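Local structure of accelerated cell death 11 (Arabidopsis thaliana, 4NT1) at residues D84-A89 and A95-R100; R104-L109 and Y193-F198; V114-I119 and I178-Y183; P160-L165 and E171-A176. The protein transfers ceramide-1-phosphate and phytoceramide-1-phosphate selectively between membranes and does not carry ceramide lacking the phosphate. All blocks are in the same frame, centred on the assembly; numbering follows the deposited sequence.

Contacts 1 to 3 use helix 98-121 of this all-helical GLTP fold. Contact 1 holds its N-terminal end, contact 2 the next turns and contact 3 its C-terminal part. Contacts 2 and 3 pair it with the same partner, helix 173-199. Contacts 1 to 3 are buried and contact 4 is partly so; the centres of contacts 1 and 4 lie farthest from the centre of the chain. Contact 1 is polar, an aspartate late in helix 79-88 meeting a helix start; contact 4 is polar and bridges two helix starts. Contact 3 is apolar and aromatic, and contact 2 joins a salt bridge to leucine packing. Contacts 1 and 2 touch through Thr99 and Phe198.

Contact 1 of 4, residues D84-A89 and A95-R100; sequences DKDIEA and AGSHTR
The first turn of helix 98-121, in the GLTP fold, is held by an aspartate from the preceding helix 79-88. Asp86 points its carboxylate at this turn, and OD2 accepts two hydrogen bonds from one residue. The hydroxyl of Thr99 donates through OG1 at 2.7 Å, on the anti lone pair of OD2. The backbone N of Thr99 also donates to OD2, at 3.0 Å and with a bent N-H...O angle of 141°. OG1 of Thr99 lies anti to the carbonyl carbon, chi1 -63°. That rotation places the hydroxyl beside the residue's own N, where both can reach one oxygen.

The other oxygen works through water. Water 1 donates to Asp86 OD1 and accepts from His98 N, which joins the carboxylate to a second backbone N of the same turn. The negative charge near the helix start probably suits the helix dipole.

Ser97 is the N-cap of this helix; its OG makes a hydrogen bond with Val92 O as well as the capping bond. Arg100, part of the ceramide-1-phosphate binding site, follows within the same turn. The bonded turn is thus the one that carries Arg100. The capping bond runs from Arg100 N to Ser97 OG, 3.0 Å long.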
loop_
_atom_site.group_PDB
_atom_site.type_symbol
_atom_site.label_atom_id
_atom_site.label_comp_id
_atom_site.label_asym_id
_atom_site.label_seq_id
_atom_site.Cartn_x
_atom_site.Cartn_y
_atom_site.Cartn_z
ATOM N N ASP A 84 -15.944 -12.232 5.726
ATOM C CA ASP A 84 -17.221 -12.927 5.885
ATOM C C ASP A 84 -17.836 -12.617 7.260
ATOM O O ASP A 84 -19.048 -12.438 7.376
ATOM C CB ASP A 84 -17.059 -14.442 5.704
ATOM C CG ASP A 84 -16.934 -14.863 4.234
ATOM O OD1 ASP A 84 -17.254 -14.061 3.336
ATOM O OD2 ASP A 84 -16.533 -16.018 3.993
ATOM N N LYS A 85 -17.011 -12.555 8.305
ATOM C CA LYS A 85 -17.548 -12.260 9.640
ATOM C C LYS A 85 -18.117 -10.839 9.735
ATOM O O LYS A 85 -19.105 -10.603 10.445
ATOM C CB LYS A 85 -16.506 -12.519 10.735
ATOM C CG LYS A 85 -16.090 -13.995 10.833
ATOM C CD LYS A 85 -14.875 -14.170 11.734
ATOM C CE LYS A 85 -15.254 -14.134 13.196
ATOM N NZ LYS A 85 -16.077 -15.323 13.579
ATOM N N ASP A 86 -17.503 -9.896 9.020
ATOM C CA ASP A 86 -18.046 -8.537 8.977
ATOM C C ASP A 86 -19.364 -8.498 8.203
ATOM O O ASP A 86 -20.273 -7.750 8.553
ATOM C CB ASP A 86 -17.057 -7.555 8.344
ATOM C CG ASP A 86 -16.002 -7.076 9.325
ATOM O OD1 ASP A 86 -16.232 -7.163 10.553
ATOM O OD2 ASP A 86 -14.951 -6.581 8.866
ATOM N N ILE A 87 -19.454 -9.289 7.136
ATOM C CA ILE A 87 -20.692 -9.362 6.356
ATOM C C ILE A 87 -21.819 -9.969 7.205
ATOM O O ILE A 87 -22.962 -9.504 7.176
ATOM C CB ILE A 87 -20.494 -10.179 5.052
ATOM C CG1 ILE A 87 -19.521 -9.453 4.113
ATOM C CG2 ILE A 87 -21.827 -10.400 4.356
ATOM C CD1 ILE A 87 -19.000 -10.317 2.947
ATOM N N GLU A 88 -21.474 -10.999 7.966
ATOM C CA GLU A 88 -22.434 -11.703 8.818
ATOM C C GLU A 88 -23.000 -10.768 9.889
ATOM O O GLU A 88 -24.195 -10.800 10.198
ATOM C CB GLU A 88 -21.744 -12.901 9.468
ATOM C CG GLU A 88 -22.654 -13.837 10.235
ATOM C CD GLU A 88 -22.023 -15.208 10.439
ATOM O OE1 GLU A 88 -20.825 -15.274 10.802
ATOM O OE2 GLU A 88 -22.723 -16.223 10.224
ATOM N N ALA A 89 -22.137 -9.931 10.449
ATOM C CA ALA A 89 -22.540 -9.002 11.501
ATOM C C ALA A 89 -23.045 -7.684 10.931
ATOM O O ALA A 89 -23.469 -6.795 11.681
ATOM C CB ALA A 89 -21.384 -8.751 12.442
ATOM N N ALA A 95 -16.762 2.150 11.558
ATOM C CA ALA A 95 -15.429 2.616 11.901
ATOM C C ALA A 95 -14.654 1.507 12.603
ATOM O O ALA A 95 -15.183 0.834 13.490
ATOM C CB ALA A 95 -15.510 3.859 12.788
ATOM N N GLY A 96 -13.410 1.305 12.192
ATOM C CA GLY A 96 -12.548 0.347 12.859
ATOM C C GLY A 96 -12.823 -1.118 12.565
ATOM O O GLY A 96 -12.165 -1.985 13.144
ATOM N N SER A 97 -13.784 -1.415 11.690
ATOM C CA SER A 97 -13.978 -2.811 11.280
ATOM C C SER A 97 -12.756 -3.322 10.505
ATOM O O SER A 97 -12.052 -2.560 9.834
ATOM C CB SER A 97 -15.241 -2.996 10.434
ATOM O OG SER A 97 -15.020 -2.596 9.083
ATOM N N HIS A 98 -12.504 -4.618 10.614
ATOM C CA HIS A 98 -11.385 -5.236 9.914
ATOM C C HIS A 98 -11.447 -4.945 8.416
ATOM O O HIS A 98 -10.426 -4.659 7.785
ATOM C CB HIS A 98 -11.405 -6.748 10.154
ATOM C CG HIS A 98 -11.190 -7.131 11.585
ATOM N ND1 HIS A 98 -11.901 -8.136 12.199
ATOM C CD2 HIS A 98 -10.338 -6.645 12.522
ATOM C CE1 HIS A 98 -11.496 -8.261 13.452
ATOM N NE2 HIS A 98 -10.550 -7.366 13.673
ATOM N N THR A 99 -12.651 -5.012 7.858
ATOM C CA THR A 99 -12.845 -4.884 6.423
ATOM C C THR A 99 -12.658 -3.439 5.972
ATOM O O THR A 99 -12.073 -3.176 4.919
ATOM C CB THR A 99 -14.218 -5.401 6.009
ATOM O OG1 THR A 99 -14.296 -6.801 6.305
ATOM C CG2 THR A 99 -14.445 -5.190 4.524
ATOM N N ARG A 100 -13.134 -2.500 6.781
ATOM C CA ARG A 100 -12.883 -1.083 6.511
ATOM C C ARG A 100 -11.384 -0.791 6.525
ATOM O O ARG A 100 -10.864 -0.096 5.645
ATOM C CB ARG A 100 -13.614 -0.203 7.533
ATOM C CG ARG A 100 -13.373 1.295 7.360
ATOM C CD ARG A 100 -14.329 2.105 8.245
ATOM N NE ARG A 100 -14.100 3.541 8.117
ATOM C CZ ARG A 100 -14.860 4.358 7.399
ATOM N NH1 ARG A 100 -15.919 3.890 6.746
ATOM N NH2 ARG A 100 -14.567 5.648 7.343
HETATM O O HOH W 1 -14.370 -6.228 12.179
#

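Contact 2 of 4, residues R104-L109 and Y193-F198; sequences RVKRGL and YLDNLF
Lys106 NZ makes a direct salt bridge to Asp195, and a water forms a second, weaker link. NZ donates to Asp195 OD1 at 3.0 Å, on the syn lone pair of that oxygen. Water 2 donates to Asp195 OD2 at 2.6 Å and accepts a weak bond from Lys106 NZ.

The lysine does not reach out straight. Its CG stands anti to the backbone N, chi1 -172°, and the chain then bends at chi2 and chi3. This folds the chain around to the acid, which it crosses at about a right angle. Lys106 CE also lies close to OD1.

The lower part of the same chain is apolar in its contacts. Lys106 CG packs on Leu194 CD1 at 3.8 Å, the two side chains sliding past each other in opposite directions. Leu109 CD1 meets the same methyl, Leu194 CD1, at 4.3 Å. The CD1 methyl of Leu194 thus meets two residues of helix 98-121 that lie three positions apart.

The two helical segments run nearly antiparallel, at 151°, with their axes 10.7 Å apart at closest approach. Arg104, which binds the ceramide-1-phosphate ligand, is on the same helical segment as Lys106 and makes a salt bridge to the C-terminal carboxylate of Trp207. Around the contact, helix 34-51 packs on Leu109 and Leu194 through Cys41 and Phe37, while Leu79 of helix 79-88 also touches Leu194.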
loop_
_atom_site.group_PDB
_atom_site.type_symbol
_atom_site.label_atom_id
_atom_site.label_comp_id
_atom_site.label_asym_id
_atom_site.label_seq_id
_atom_site.Cartn_x
_atom_site.Cartn_y
_atom_site.Cartn_z
ATOM N N ARG A 104 -8.627 0.502 3.454
ATOM C CA ARG A 104 -7.647 1.577 3.588
ATOM C C ARG A 104 -6.217 1.093 3.309
ATOM O O ARG A 104 -5.436 1.773 2.615
ATOM C CB ARG A 104 -7.729 2.248 4.965
ATOM C CG ARG A 104 -8.738 3.396 5.018
ATOM C CD ARG A 104 -10.108 2.929 5.447
ATOM N NE ARG A 104 -11.094 4.000 5.342
ATOM C CZ ARG A 104 -12.120 3.990 4.494
ATOM N NH1 ARG A 104 -12.970 5.007 4.464
ATOM N NH2 ARG A 104 -12.307 2.957 3.685
ATOM N N VAL A 105 -5.883 -0.087 3.819
ATOM C CA VAL A 105 -4.562 -0.662 3.587
ATOM C C VAL A 105 -4.360 -0.937 2.096
ATOM O O VAL A 105 -3.323 -0.604 1.528
ATOM C CB VAL A 105 -4.339 -1.926 4.425
ATOM C CG1 VAL A 105 -3.083 -2.647 3.961
ATOM C CG2 VAL A 105 -4.225 -1.549 5.900
ATOM N N LYS A 106 -5.370 -1.504 1.451
ATOM C CA LYS A 106 -5.285 -1.749 0.008
ATOM C C LYS A 106 -4.897 -0.471 -0.752
ATOM O O LYS A 106 -4.054 -0.501 -1.663
ATOM C CB LYS A 106 -6.614 -2.295 -0.520
ATOM C CG LYS A 106 -6.578 -2.764 -1.985
ATOM C CD LYS A 106 -6.878 -1.642 -2.962
ATOM C CE LYS A 106 -8.273 -1.052 -2.708
ATOM N NZ LYS A 106 -8.729 -0.244 -3.880
ATOM N N ARG A 107 -5.506 0.654 -0.388
ATOM C CA ARG A 107 -5.206 1.903 -1.086
ATOM C C ARG A 107 -3.735 2.296 -0.945
ATOM O O ARG A 107 -3.111 2.770 -1.903
ATOM C CB ARG A 107 -6.133 3.030 -0.614
ATOM C CG ARG A 107 -7.573 2.832 -1.052
ATOM C CD ARG A 107 -8.507 3.802 -0.356
ATOM N NE ARG A 107 -9.892 3.577 -0.757
ATOM C CZ ARG A 107 -10.947 4.031 -0.090
ATOM N NH1 ARG A 107 -10.782 4.743 1.022
ATOM N NH2 ARG A 107 -12.168 3.782 -0.545
ATOM N N GLY A 108 -3.173 2.107 0.246
ATOM C CA GLY A 108 -1.764 2.381 0.450
ATOM C C GLY A 108 -0.858 1.523 -0.429
ATOM O O GLY A 108 0.106 2.016 -1.020
ATOM N N LEU A 109 -1.163 0.227 -0.510
ATOM C CA LEU A 109 -0.382 -0.678 -1.354
ATOM C C LEU A 109 -0.447 -0.229 -2.801
ATOM O O LEU A 109 0.547 -0.296 -3.527
ATOM C CB LEU A 109 -0.907 -2.105 -1.263
ATOM C CG LEU A 109 -0.827 -2.767 0.105
ATOM C CD1 LEU A 109 -1.487 -4.144 0.062
ATOM C CD2 LEU A 109 0.627 -2.861 0.611
ATOM N N TYR A 193 -6.834 -9.028 -6.338
ATOM C CA TYR A 193 -7.425 -10.030 -5.456
ATOM C C TYR A 193 -8.211 -9.337 -4.340
ATOM O O TYR A 193 -9.327 -9.736 -4.019
ATOM C CB TYR A 193 -6.342 -10.948 -4.866
ATOM C CG TYR A 193 -6.865 -11.889 -3.801
ATOM C CD1 TYR A 193 -7.400 -13.126 -4.137
ATOM C CD2 TYR A 193 -6.841 -11.529 -2.460
ATOM C CE1 TYR A 193 -7.894 -13.982 -3.165
ATOM C CE2 TYR A 193 -7.332 -12.381 -1.477
ATOM C CZ TYR A 193 -7.856 -13.601 -1.838
ATOM O OH TYR A 193 -8.345 -14.444 -0.871
ATOM N N LEU A 194 -7.638 -8.284 -3.765
ATOM C CA LEU A 194 -8.314 -7.573 -2.676
ATOM C C LEU A 194 -9.586 -6.880 -3.173
ATOM O O LEU A 194 -10.665 -7.084 -2.610
ATOM C CB LEU A 194 -7.370 -6.565 -2.006
ATOM C CG LEU A 194 -6.151 -7.169 -1.304
ATOM C CD1 LEU A 194 -5.179 -6.082 -0.831
ATOM C CD2 LEU A 194 -6.609 -8.044 -0.136
ATOM N N ASP A 195 -9.465 -6.075 -4.228
ATOM C CA ASP A 195 -10.631 -5.435 -4.841
ATOM C C ASP A 195 -11.744 -6.448 -5.071
ATOM O O ASP A 195 -12.907 -6.176 -4.797
ATOM C CB ASP A 195 -10.269 -4.797 -6.190
ATOM C CG ASP A 195 -9.665 -3.404 -6.057
ATOM O OD1 ASP A 195 -9.703 -2.813 -4.959
ATOM O OD2 ASP A 195 -9.161 -2.887 -7.076
ATOM N N ASN A 196 -11.384 -7.609 -5.606
ATOM C CA ASN A 196 -12.375 -8.637 -5.913
ATOM C C ASN A 196 -13.094 -9.213 -4.690
ATOM O O ASN A 196 -14.270 -9.558 -4.777
ATOM C CB ASN A 196 -11.773 -9.758 -6.775
ATOM C CG ASN A 196 -11.554 -9.329 -8.214
ATOM O OD1 ASN A 196 -12.174 -8.379 -8.691
ATOM N ND2 ASN A 196 -10.680 -10.034 -8.916
ATOM N N LEU A 197 -12.402 -9.325 -3.558
ATOM C CA LEU A 197 -13.084 -9.725 -2.324
ATOM C C LEU A 197 -14.258 -8.785 -2.038
ATOM O O LEU A 197 -15.322 -9.227 -1.588
ATOM C CB LEU A 197 -12.137 -9.735 -1.126
ATOM C CG LEU A 197 -11.007 -10.760 -1.172
ATOM C CD1 LEU A 197 -10.223 -10.707 0.117
ATOM C CD2 LEU A 197 -11.565 -12.159 -1.413
ATOM N N PHE A 198 -14.054 -7.493 -2.287
ATOM C CA PHE A 198 -15.094 -6.488 -2.052
ATOM C C PHE A 198 -16.165 -6.545 -3.143
ATOM O O PHE A 198 -17.361 -6.595 -2.853
ATOM C CB PHE A 198 -14.500 -5.069 -1.983
ATOM C CG PHE A 198 -13.726 -4.788 -0.720
ATOM C CD1 PHE A 198 -12.431 -5.264 -0.561
ATOM C CD2 PHE A 198 -14.301 -4.050 0.314
ATOM C CE1 PHE A 198 -11.718 -5.008 0.600
ATOM C CE2 PHE A 198 -13.597 -3.790 1.482
ATOM C CZ PHE A 198 -12.302 -4.274 1.627
HETATM O O HOH W 2 -8.630 -0.316 -7.089
#

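Contact 3 of 4, residues V114-I119 and I178-Y183; sequences VLFEQI and IHMQSY
Helical segments 114-119 and 178-183 of the GLTP fold run roughly antiparallel, at 138°, with axes 9.0 Å apart at closest approach. Phe116 and Met180 face each other where the backbones are nearest, and form a Met-aromatic contact.

Met180 lies across one face of the Phe116 ring. Its CG is over the ring centre, 3.7 Å from the centroid and 10° off the normal, which makes a CH-pi contact. SD sits over the same face, 4.3 Å from the centroid. Beyond CG the methionine chain is extended. It therefore runs on past the ring to Ile119. There Met180 SD meets the CG2 branch of Ile119, and the terminal methyl meets CD1.

Tyr183 packs against another part of the phenylalanine. The Phe116 and Tyr183 rings are steeply inclined, with planes at 76° and ring centroids 5.4 Å apart. Tyr183 CB lies at the edge of the Phe116 ring, in its plane.

All four residues are buried, and no hydrogen bond joins the two segments. Helix 10-25 adds cover, with Leu11 on Phe116 and an edge-to-face ring contact from Phe18 to Tyr183. The tyrosine hydroxyl makes a hydrogen bond with Leu109 O, about two turns before Phe116 on helix 98-121, so this polar tip is satisfied. The closest side-chain approach between the segments is Phe116 CD2 to Tyr183 CD2, at 3.6 Å.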
loop_
_atom_site.group_PDB
_atom_site.type_symbol
_atom_site.label_atom_id
_atom_site.label_comp_id
_atom_site.label_asym_id
_atom_site.label_seq_id
_atom_site.Cartn_x
_atom_site.Cartn_y
_atom_site.Cartn_z
ATOM N N VAL A 114 1.851 2.466 -7.718
ATOM C CA VAL A 114 1.878 3.513 -8.751
ATOM C C VAL A 114 3.108 4.387 -8.599
ATOM O O VAL A 114 3.749 4.754 -9.582
ATOM C CB VAL A 114 0.615 4.402 -8.713
ATOM C CG1 VAL A 114 0.728 5.560 -9.732
ATOM C CG2 VAL A 114 -0.626 3.564 -8.980
ATOM N N LEU A 115 3.436 4.727 -7.358
ATOM C CA LEU A 115 4.668 5.454 -7.092
ATOM C C LEU A 115 5.873 4.761 -7.745
ATOM O O LEU A 115 6.648 5.396 -8.477
ATOM C CB LEU A 115 4.896 5.583 -5.585
ATOM C CG LEU A 115 6.251 6.185 -5.231
ATOM C CD1 LEU A 115 6.284 7.648 -5.672
ATOM C CD2 LEU A 115 6.474 6.083 -3.736
ATOM N N PHE A 116 6.036 3.462 -7.479
ATOM C CA PHE A 116 7.131 2.690 -8.062
ATOM C C PHE A 116 7.079 2.654 -9.599
ATOM O O PHE A 116 8.097 2.842 -10.274
ATOM C CB PHE A 116 7.156 1.259 -7.492
ATOM C CG PHE A 116 7.699 1.167 -6.087
ATOM C CD1 PHE A 116 8.034 2.311 -5.372
ATOM C CD2 PHE A 116 7.875 -0.067 -5.478
ATOM C CE1 PHE A 116 8.535 2.224 -4.072
ATOM C CE2 PHE A 116 8.384 -0.159 -4.186
ATOM C CZ PHE A 116 8.714 0.985 -3.487
ATOM N N GLU A 117 5.903 2.395 -10.152
ATOM C CA GLU A 117 5.732 2.410 -11.600
ATOM C C GLU A 117 6.201 3.751 -12.163
ATOM O O GLU A 117 6.862 3.813 -13.202
ATOM C CB GLU A 117 4.260 2.197 -11.977
ATOM C CG GLU A 117 3.773 0.754 -11.881
ATOM C CD GLU A 117 2.253 0.631 -12.013
ATOM O OE1 GLU A 117 1.545 1.621 -11.744
ATOM O OE2 GLU A 117 1.764 -0.462 -12.383
ATOM N N GLN A 118 5.840 4.834 -11.488
ATOM C CA GLN A 118 6.144 6.161 -12.012
ATOM C C GLN A 118 7.617 6.518 -11.857
ATOM O O GLN A 118 8.186 7.203 -12.716
ATOM C CB GLN A 118 5.248 7.230 -11.382
ATOM C CG GLN A 118 3.778 7.094 -11.782
ATOM C CD GLN A 118 3.559 7.391 -13.248
ATOM O OE1 GLN A 118 4.194 8.282 -13.811
ATOM N NE2 GLN A 118 2.675 6.631 -13.885
ATOM N N ILE A 119 8.232 6.065 -10.768
ATOM C CA ILE A 119 9.666 6.233 -10.597
ATOM C C ILE A 119 10.403 5.522 -11.729
ATOM O O ILE A 119 11.276 6.095 -12.378
ATOM C CB ILE A 119 10.143 5.718 -9.230
ATOM C CG1 ILE A 119 9.643 6.652 -8.118
ATOM C CG2 ILE A 119 11.658 5.620 -9.205
ATOM C CD1 ILE A 119 10.012 6.198 -6.715
ATOM N N ILE A 178 15.113 -3.031 -10.008
ATOM C CA ILE A 178 14.725 -4.440 -9.989
ATOM C C ILE A 178 13.714 -4.750 -8.888
ATOM O O ILE A 178 12.700 -5.427 -9.116
ATOM C CB ILE A 178 15.956 -5.350 -9.869
ATOM C CG1 ILE A 178 16.640 -5.443 -11.238
ATOM C CG2 ILE A 178 15.565 -6.725 -9.354
ATOM C CD1 ILE A 178 18.093 -5.843 -11.172
ATOM N N HIS A 179 13.974 -4.254 -7.689
ATOM C CA HIS A 179 13.097 -4.576 -6.569
ATOM C C HIS A 179 11.806 -3.771 -6.563
ATOM O O HIS A 179 10.776 -4.265 -6.106
ATOM C CB HIS A 179 13.840 -4.460 -5.251
ATOM C CG HIS A 179 14.855 -5.541 -5.059
ATOM N ND1 HIS A 179 14.533 -6.774 -4.532
ATOM C CD2 HIS A 179 16.173 -5.595 -5.366
ATOM C CE1 HIS A 179 15.616 -7.530 -4.498
ATOM N NE2 HIS A 179 16.624 -6.839 -4.999
ATOM N N MET A 180 11.855 -2.549 -7.086
ATOM C CA MET A 180 10.626 -1.778 -7.271
ATOM C C MET A 180 9.725 -2.480 -8.285
ATOM O O MET A 180 8.527 -2.670 -8.053
ATOM C CB MET A 180 10.927 -0.342 -7.725
ATOM C CG MET A 180 11.420 0.570 -6.606
ATOM S SD MET A 180 11.557 2.276 -7.169
ATOM C CE MET A 180 12.132 3.090 -5.687
ATOM N N GLN A 181 10.304 -2.877 -9.412
ATOM C CA GLN A 181 9.532 -3.583 -10.424
ATOM C C GLN A 181 8.979 -4.898 -9.870
ATOM O O GLN A 181 7.896 -5.337 -10.244
ATOM C CB GLN A 181 10.388 -3.861 -11.659
ATOM C CG GLN A 181 9.598 -4.527 -12.774
ATOM C CD GLN A 181 8.531 -3.619 -13.330
ATOM O OE1 GLN A 181 7.335 -3.904 -13.233
ATOM N NE2 GLN A 181 8.957 -2.509 -13.924
ATOM N N SER A 182 9.734 -5.539 -8.990
ATOM C CA SER A 182 9.260 -6.773 -8.384
ATOM C C SER A 182 8.016 -6.489 -7.551
ATOM O O SER A 182 7.006 -7.185 -7.677
ATOM C CB SER A 182 10.323 -7.401 -7.492
ATOM O OG SER A 182 9.858 -8.646 -6.986
ATOM N N TYR A 183 8.094 -5.459 -6.706
ATOM C CA TYR A 183 6.929 -5.062 -5.911
ATOM C C TYR A 183 5.742 -4.739 -6.806
ATOM O O TYR A 183 4.597 -5.098 -6.500
ATOM C CB TYR A 183 7.221 -3.853 -5.015
ATOM C CG TYR A 183 5.959 -3.381 -4.320
ATOM C CD1 TYR A 183 5.503 -4.020 -3.168
ATOM C CD2 TYR A 183 5.196 -2.348 -4.843
ATOM C CE1 TYR A 183 4.332 -3.618 -2.543
ATOM C CE2 TYR A 183 4.032 -1.935 -4.221
ATOM C CZ TYR A 183 3.603 -2.579 -3.073
ATOM O OH TYR A 183 2.439 -2.168 -2.448
#

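Contact 4 of 4, residues P160-L165 and E171-A176; sequences PTRAHL and EDEAAA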
loop_
_atom_site.group_PDB
_atom_site.type_symbol
_atom_site.label_atom_id
_atom_site.label_comp_id
_atom_site.label_asym_id
_atom_site.label_seq_id
_atom_site.Cartn_x
_atom_site.Cartn_y
_atom_site.Cartn_z
ATOM N N PRO A 160 12.267 14.130 -0.688
ATOM C CA PRO A 160 13.705 13.920 -0.871
ATOM C C PRO A 160 14.019 13.876 -2.365
ATOM O O PRO A 160 13.130 13.582 -3.158
ATOM C CB PRO A 160 13.931 12.533 -0.260
ATOM C CG PRO A 160 12.613 11.836 -0.425
ATOM C CD PRO A 160 11.580 12.918 -0.202
ATOM N N THR A 161 15.258 14.167 -2.746
ATOM C CA THR A 161 15.697 13.893 -4.110
ATOM C C THR A 161 15.600 12.393 -4.371
ATOM O O THR A 161 15.605 11.588 -3.440
ATOM C CB THR A 161 17.150 14.340 -4.340
ATOM O OG1 THR A 161 18.044 13.439 -3.673
ATOM C CG2 THR A 161 17.362 15.761 -3.813
ATOM N N ARG A 162 15.500 12.020 -5.639
ATOM C CA ARG A 162 15.425 10.617 -6.010
ATOM C C ARG A 162 16.661 9.883 -5.496
ATOM O O ARG A 162 16.564 8.783 -4.940
ATOM C CB ARG A 162 15.281 10.501 -7.526
ATOM C CG ARG A 162 15.260 9.091 -8.068
ATOM C CD ARG A 162 15.104 9.154 -9.579
ATOM N NE ARG A 162 15.251 7.851 -10.217
ATOM C CZ ARG A 162 14.350 7.313 -11.034
ATOM N NH1 ARG A 162 13.223 7.974 -11.329
ATOM N NH2 ARG A 162 14.583 6.116 -11.558
ATOM N N ALA A 163 17.821 10.514 -5.644
ATOM C CA ALA A 163 19.067 9.946 -5.151
ATOM C C ALA A 163 19.060 9.747 -3.638
ATOM O O ALA A 163 19.577 8.754 -3.129
ATOM C CB ALA A 163 20.251 10.812 -5.569
ATOM N N HIS A 164 18.482 10.701 -2.920
ATOM C CA HIS A 164 18.408 10.611 -1.470
ATOM C C HIS A 164 17.481 9.470 -1.041
ATOM O O HIS A 164 17.780 8.750 -0.092
ATOM C CB HIS A 164 17.937 11.938 -0.863
ATOM C CG HIS A 164 17.963 11.950 0.632
ATOM N ND1 HIS A 164 17.172 12.790 1.386
ATOM C CD2 HIS A 164 18.680 11.214 1.514
ATOM C CE1 HIS A 164 17.403 12.574 2.669
ATOM N NE2 HIS A 164 18.310 11.618 2.774
ATOM N N LEU A 165 16.366 9.296 -1.749
ATOM C CA LEU A 165 15.454 8.186 -1.439
ATOM C C LEU A 165 16.163 6.843 -1.605
ATOM O O LEU A 165 16.053 5.951 -0.757
ATOM C CB LEU A 165 14.191 8.232 -2.305
ATOM C CG LEU A 165 13.240 7.044 -2.111
ATOM C CD1 LEU A 165 12.652 7.061 -0.710
ATOM C CD2 LEU A 165 12.123 6.994 -3.161
ATOM N N GLU A 171 20.030 1.263 -1.745
ATOM C CA GLU A 171 20.154 0.644 -3.066
ATOM C C GLU A 171 20.718 1.630 -4.085
ATOM O O GLU A 171 20.570 2.837 -3.924
ATOM C CB GLU A 171 18.787 0.165 -3.562
ATOM C CG GLU A 171 18.062 -0.833 -2.655
ATOM C CD GLU A 171 18.681 -2.218 -2.688
ATOM O OE1 GLU A 171 19.668 -2.410 -3.431
ATOM O OE2 GLU A 171 18.180 -3.116 -1.972
ATOM N N ASP A 172 21.341 1.126 -5.146
ATOM C CA ASP A 172 21.653 1.986 -6.284
ATOM C C ASP A 172 20.520 1.901 -7.308
ATOM O O ASP A 172 19.590 1.113 -7.137
ATOM C CB ASP A 172 23.021 1.666 -6.907
ATOM C CG ASP A 172 23.154 0.220 -7.338
ATOM O OD1 ASP A 172 22.156 -0.379 -7.794
ATOM O OD2 ASP A 172 24.277 -0.319 -7.232
ATOM N N GLU A 173 20.587 2.718 -8.354
ATOM C CA GLU A 173 19.508 2.774 -9.340
ATOM C C GLU A 173 19.176 1.392 -9.903
ATOM O O GLU A 173 18.016 1.001 -9.934
ATOM C CB GLU A 173 19.826 3.758 -10.473
ATOM C CG GLU A 173 19.593 5.232 -10.126
ATOM C CD GLU A 173 18.142 5.677 -10.302
ATOM O OE1 GLU A 173 17.303 4.851 -10.730
ATOM O OE2 GLU A 173 17.841 6.861 -10.016
ATOM N N ALA A 174 20.191 0.650 -10.338
ATOM C CA ALA A 174 19.945 -0.645 -10.970
ATOM C C ALA A 174 19.183 -1.614 -10.061
ATOM O O ALA A 174 18.184 -2.206 -10.478
ATOM C CB ALA A 174 21.253 -1.273 -11.452
ATOM N N ALA A 175 19.661 -1.776 -8.829
ATOM C CA ALA A 175 19.059 -2.717 -7.878
ATOM C C ALA A 175 17.679 -2.239 -7.437
ATOM O O ALA A 175 16.755 -3.036 -7.264
ATOM C CB ALA A 175 19.952 -2.890 -6.672
ATOM N N ALA A 176 17.557 -0.936 -7.223
ATOM C CA ALA A 176 16.281 -0.353 -6.830
ATOM C C ALA A 176 15.236 -0.575 -7.928
ATOM O O ALA A 176 14.088 -0.918 -7.647
ATOM C CB ALA A 176 16.450 1.135 -6.522
#
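Arg162 and Glu173 form a two-pronged salt bridge. Arg162 NE donates to Glu173 OE2 at 2.8 Å, and Arg162 NH2 donates to Glu173 OE1 at 3.1 Å. The guanidinium is gripped side-on, with one nitrogen to each oxygen, and both oxygens use their syn lone pairs. The bonds are fairly straight, at 160° and 172°. The two flat groups are nearly coplanar, 19° apart, and the paired bonds resist rotation of either group.

The arginine chain is extended from CG to NE. The glutamate bends at chi2, which swings its carboxylate round to the guanidinium edge. The remaining nitrogen, Arg162 NH1, bonds Ile119 O of helix 98-121.

Both partners stand in first turns that are capped. Thr161 OG1 accepts from His164 N at 2.9 Å, and Asp172 OD1 accepts from Ala175 N at 3.0 Å. Both charged side chains extend from these capped helix starts.

The bridge ties the start of the short helix 162-168 to the start of the long helix 173-199. Leu166 of the short helix also packs on Glu173 and Ala176. Through Arg162 the junction reaches the C-terminal part of helix 98-121, while Glu171 makes a salt bridge to Arg12 of helix 10-25.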